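Local coordinates for fosfomycin resistance protein FosX (Mesorhizobium loti, PDB 1R9C), which catalyses the hydration of the antibiotic fosfomycin as a manganese-dependent homodimer and so confers resistance to the drug, at residues A[16-19]-A[20-24]; A[80-83]-A[84-87]. All blocks are in the same frame, centred on the assembly; numbering follows the deposited sequence.

In the fold
From the N terminus, strand 5-12 leads into helix 15-26, where interaction 1 is made within residues 16-24. The chain then runs through strands 29-33, 44-49, 52-58 and 69-73 before helix 79-89, where interaction 2 lies within residues 80-87. Each contact joins neighbouring turns of one helix and closes no long loop. The two follow in series and neither nest nor cross. Their centres are about 15 Å apart. They touch where Gly24 O of helix 15-26 lies 3.0 Å from Arg85 NH1 of helix 79-89. Interaction 1 packs against strands 44-49 and 52-58. Interaction 2 packs against strand 106-110 and reaches the second subunit.

Interaction 1: residues A[16-19]-A[20-24]; sequences ERMT and RILEG
Met18 and Leu22 meet one turn apart on the buried side of helix 15-26. The closest side-chain atoms are Met18 CG and Leu22 CD1, 4.1 Å apart, and the two chains cross at a slant. Met18 has CG trans to its own backbone N (chi1 -178°) and then bends at the next bond. Ile21 joins this side more loosely, its CB 4.5 Å from Met18 SD. Ile56 touches both Met18 and Leu22, and Phe47 packs on Thr19 and Leu22. Thr19 is buried too. Its hydroxyl OG1 is satisfied by Leu15 O and Lys45 NZ. Its CG2 lies beside the Glu23 side chain, which points the same way, 3.5 Å from Glu23 OE2.

Met18, Thr19, Ile21 and Leu22 are thus packed against the fold. The other side is charged and more open, with Glu16 and Arg20 exposed and Arg17 and Glu23 partly so. The bend of Arg20 at chi2 (-47°) brings its guanidinium beside Glu23, three residues further on. Arg20 NH1 then forms a salt bridge with Glu23 OE1 at 3.1 Å. The oxygen lies in the guanidinium plane and is met on its syn side. Glu16 leads away from this pair and bridges to Arg43. The Arg17 guanidinium has Ile21 CG1 over one face, and its plane is steeply turned from that of Arg20. Arg17 also has a long, weak ion pair with Asp112.

Backbone bonds join successive turns. Ile21 N gives to Arg17 O at 2.9 Å and Leu22 N to Met18 O at 2.9 Å. Further bonds run from Arg20 N to Glu16 O and from Glu23 N to Thr19 O. These i to i+4 bonds are those of an alpha helix. The split between buried and charged sides makes it amphipathic, here packed on the four-stranded sheet of a vicinal oxygen chelate (glyoxalase-like) fold.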
loop_
_atom_site.group_PDB
_atom_site.type_symbol
_atom_site.label_atom_id
_atom_site.label_comp_id
_atom_site.label_asym_id
_atom_site.label_seq_id
_atom_site.Cartn_x
_atom_site.Cartn_y
_atom_site.Cartn_z
ATOM N N GLU A 16 6.455 -18.347 -1.285
ATOM C CA GLU A 16 6.700 -18.877 -2.618
ATOM C C GLU A 16 5.528 -18.558 -3.516
ATOM O O GLU A 16 5.705 -18.001 -4.596
ATOM C CB GLU A 16 6.995 -20.383 -2.553
ATOM C CG GLU A 16 8.347 -20.661 -1.915
ATOM C CD GLU A 16 8.391 -20.387 -0.417
ATOM O OE1 GLU A 16 7.476 -20.808 0.334
ATOM O OE2 GLU A 16 9.362 -19.749 0.021
ATOM N N ARG A 17 4.323 -18.843 -3.037
ATOM C CA ARG A 17 3.116 -18.577 -3.824
ATOM C C ARG A 17 2.948 -17.081 -4.055
ATOM O O ARG A 17 2.593 -16.667 -5.155
ATOM C CB ARG A 17 1.890 -19.141 -3.117
ATOM C CG ARG A 17 0.610 -19.100 -3.917
ATOM C CD ARG A 17 0.653 -19.808 -5.256
ATOM N NE ARG A 17 -0.460 -19.404 -6.107
ATOM C CZ ARG A 17 -0.476 -19.551 -7.436
ATOM N NH1 ARG A 17 0.563 -20.087 -8.090
ATOM N NH2 ARG A 17 -1.534 -19.171 -8.114
ATOM N N MET A 18 3.192 -16.269 -3.022
ATOM C CA MET A 18 3.071 -14.814 -3.183
ATOM C C MET A 18 4.066 -14.316 -4.249
ATOM O O MET A 18 3.726 -13.438 -5.027
ATOM C CB MET A 18 3.274 -14.086 -1.853
ATOM C CG MET A 18 3.099 -12.562 -1.955
ATOM S SD MET A 18 1.431 -12.087 -2.503
ATOM C CE MET A 18 1.437 -10.374 -1.924
ATOM N N THR A 19 5.280 -14.873 -4.267
ATOM C CA THR A 19 6.283 -14.566 -5.280
ATOM C C THR A 19 5.667 -14.797 -6.678
ATOM O O THR A 19 5.780 -13.944 -7.578
ATOM C CB THR A 19 7.541 -15.464 -5.069
ATOM O OG1 THR A 19 8.207 -15.085 -3.850
ATOM C CG2 THR A 19 8.576 -15.245 -6.163
ATOM N N ARG A 20 5.006 -15.953 -6.845
ATOM C CA ARG A 20 4.448 -16.323 -8.144
ATOM C C ARG A 20 3.319 -15.367 -8.543
ATOM O O ARG A 20 3.227 -14.959 -9.699
ATOM C CB ARG A 20 4.043 -17.801 -8.182
ATOM C CG ARG A 20 5.223 -18.768 -7.862
ATOM C CD ARG A 20 6.584 -18.477 -8.614
ATOM N NE ARG A 20 7.677 -19.385 -8.219
ATOM C CZ ARG A 20 8.989 -19.153 -8.421
ATOM N NH1 ARG A 20 9.378 -18.015 -9.011
ATOM N NH2 ARG A 20 9.917 -20.061 -8.038
ATOM N N ILE A 21 2.476 -15.006 -7.581
ATOM C CA ILE A 21 1.455 -13.975 -7.801
ATOM C C ILE A 21 2.075 -12.646 -8.257
ATOM O O ILE A 21 1.656 -12.094 -9.274
ATOM C CB ILE A 21 0.550 -13.801 -6.532
ATOM C CG1 ILE A 21 -0.256 -15.091 -6.294
ATOM C CG2 ILE A 21 -0.352 -12.596 -6.693
ATOM C CD1 ILE A 21 -0.913 -15.209 -4.893
ATOM N N LEU A 22 3.074 -12.129 -7.528
ATOM C CA LEU A 22 3.606 -10.816 -7.868
ATOM C C LEU A 22 4.327 -10.863 -9.218
ATOM O O LEU A 22 4.266 -9.907 -9.995
ATOM C CB LEU A 22 4.533 -10.305 -6.757
ATOM C CG LEU A 22 3.897 -10.000 -5.402
ATOM C CD1 LEU A 22 5.003 -9.799 -4.345
ATOM C CD2 LEU A 22 3.034 -8.726 -5.529
ATOM N N GLU A 23 4.986 -11.988 -9.511
ATOM C CA GLU A 23 5.660 -12.149 -10.795
ATOM C C GLU A 23 4.636 -12.340 -11.933
ATOM O O GLU A 23 4.778 -11.754 -13.015
ATOM C CB GLU A 23 6.631 -13.336 -10.756
ATOM C CG GLU A 23 7.872 -13.042 -9.915
ATOM C CD GLU A 23 8.777 -14.256 -9.764
ATOM O OE1 GLU A 23 8.394 -15.355 -10.214
ATOM O OE2 GLU A 23 9.873 -14.107 -9.191
ATOM N N GLY A 24 3.595 -13.121 -11.646
ATOM C CA GLY A 24 2.625 -13.525 -12.652
ATOM C C GLY A 24 1.732 -12.355 -13.038
ATOM O O GLY A 24 1.472 -12.155 -14.230
#

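Interaction 2: residues A[80-83]-A[84-87]; sequences DRYA and ERVG
Tyr82 and Arg85 lie side by side on helix 79-89 and point the same way. Arg85 CD lies 3.8 Å from Tyr82 CD2, and Arg85 NH1 is 4.1 Å from Tyr82 CE2. The ring and guanidinium planes are 49° apart and the approach is oblique. The extended Arg85 chain carries CD and NH1 past CD2 and CE2 of Tyr82. Both polar ends find partners elsewhere. Tyr82 OH is hydrogen-bonded to Met1 N of the second subunit. Arg85 NH1 makes a weak hydrogen bond to Val25 O.

The helix belongs to the glyoxalase-like fold, and its buried side lies on strand 106-110. There Tyr82 touches Ile107 and Val86 touches Phe109.

Four carbonyls of the first turn are taken by amides of the next. Glu84 N gives to Asp80 O at 3.0 Å, and Arg85 N to Arg81 O at 2.9 Å. Val86 N gives to Tyr82 O at 3.0 Å, and Gly87 N to Ala83 O at 2.9 Å. The first and third are the straightest, with N-H...O angles of 165° and 170°. On the exposed side, Arg81 NH1 forms a salt bridge with Asp78 OD1.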
loop_
_atom_site.group_PDB
_atom_site.type_symbol
_atom_site.label_atom_id
_atom_site.label_comp_id
_atom_site.label_asym_id
_atom_site.label_seq_id
_atom_site.Cartn_x
_atom_site.Cartn_y
_atom_site.Cartn_z
ATOM N N ASP A 80 -8.072 -7.219 -21.037
ATOM C CA ASP A 80 -8.376 -8.641 -21.175
ATOM C C ASP A 80 -7.171 -9.557 -20.897
ATOM O O ASP A 80 -7.317 -10.574 -20.243
ATOM C CB ASP A 80 -9.027 -8.941 -22.525
ATOM C CG ASP A 80 -10.429 -8.340 -22.646
ATOM O OD1 ASP A 80 -11.144 -8.162 -21.635
ATOM O OD2 ASP A 80 -10.901 -8.007 -23.734
ATOM N N ARG A 81 -5.990 -9.173 -21.383
ATOM C CA ARG A 81 -4.713 -9.806 -21.013
ATOM C C ARG A 81 -4.502 -9.944 -19.503
ATOM O O ARG A 81 -4.074 -11.003 -18.995
ATOM C CB ARG A 81 -3.576 -8.925 -21.529
ATOM C CG ARG A 81 -2.435 -9.648 -22.180
ATOM C CD ARG A 81 -1.788 -8.816 -23.291
ATOM N NE ARG A 81 -2.439 -9.002 -24.570
ATOM C CZ ARG A 81 -2.995 -8.027 -25.292
ATOM N NH1 ARG A 81 -2.988 -6.765 -24.862
ATOM N NH2 ARG A 81 -3.555 -8.323 -26.456
ATOM N N TYR A 82 -4.728 -8.850 -18.777
ATOM C CA TYR A 82 -4.522 -8.893 -17.338
ATOM C C TYR A 82 -5.552 -9.759 -16.631
ATOM O O TYR A 82 -5.242 -10.408 -15.647
ATOM C CB TYR A 82 -4.493 -7.484 -16.734
ATOM C CG TYR A 82 -3.107 -6.928 -16.797
ATOM C CD1 TYR A 82 -2.740 -6.059 -17.824
ATOM C CD2 TYR A 82 -2.139 -7.337 -15.880
ATOM C CE1 TYR A 82 -1.450 -5.577 -17.920
ATOM C CE2 TYR A 82 -0.842 -6.867 -15.956
ATOM C CZ TYR A 82 -0.510 -5.965 -16.963
ATOM O OH TYR A 82 0.762 -5.476 -17.081
ATOM N N ALA A 83 -6.775 -9.766 -17.137
ATOM C CA ALA A 83 -7.819 -10.602 -16.568
ATOM C C ALA A 83 -7.437 -12.084 -16.731
ATOM O O ALA A 83 -7.651 -12.908 -15.817
ATOM C CB ALA A 83 -9.139 -10.301 -17.259
ATOM N N GLU A 84 -6.884 -12.393 -17.912
ATOM C CA GLU A 84 -6.270 -13.686 -18.233
ATOM C C GLU A 84 -5.155 -14.088 -17.270
ATOM O O GLU A 84 -5.138 -15.231 -16.800
ATOM C CB GLU A 84 -5.682 -13.648 -19.647
ATOM C CG GLU A 84 -6.682 -13.948 -20.750
ATOM C CD GLU A 84 -6.133 -13.681 -22.157
ATOM O OE1 GLU A 84 -4.897 -13.827 -22.376
ATOM O OE2 GLU A 84 -6.944 -13.326 -23.050
ATOM N N ARG A 85 -4.207 -13.175 -17.010
ATOM C CA ARG A 85 -3.102 -13.454 -16.095
ATOM C C ARG A 85 -3.672 -13.822 -14.722
ATOM O O ARG A 85 -3.259 -14.801 -14.105
ATOM C CB ARG A 85 -2.138 -12.251 -15.948
ATOM C CG ARG A 85 -1.182 -11.949 -17.122
ATOM C CD ARG A 85 -0.484 -10.566 -16.998
ATOM N NE ARG A 85 0.776 -10.448 -17.742
ATOM C CZ ARG A 85 1.950 -10.052 -17.201
ATOM N NH1 ARG A 85 2.040 -9.741 -15.918
ATOM N NH2 ARG A 85 3.049 -9.976 -17.948
ATOM N N VAL A 86 -4.627 -13.025 -14.237
ATOM C CA VAL A 86 -5.265 -13.313 -12.948
ATOM C C VAL A 86 -5.897 -14.705 -12.988
ATOM O O VAL A 86 -5.732 -15.494 -12.063
ATOM C CB VAL A 86 -6.267 -12.180 -12.543
ATOM C CG1 VAL A 86 -7.083 -12.555 -11.302
ATOM C CG2 VAL A 86 -5.472 -10.868 -12.286
ATOM N N GLY A 87 -6.582 -14.997 -14.090
ATOM C CA GLY A 87 -7.123 -16.316 -14.369
ATOM C C GLY A 87 -6.128 -17.462 -14.255
ATOM O O GLY A 87 -6.383 -18.421 -13.541
#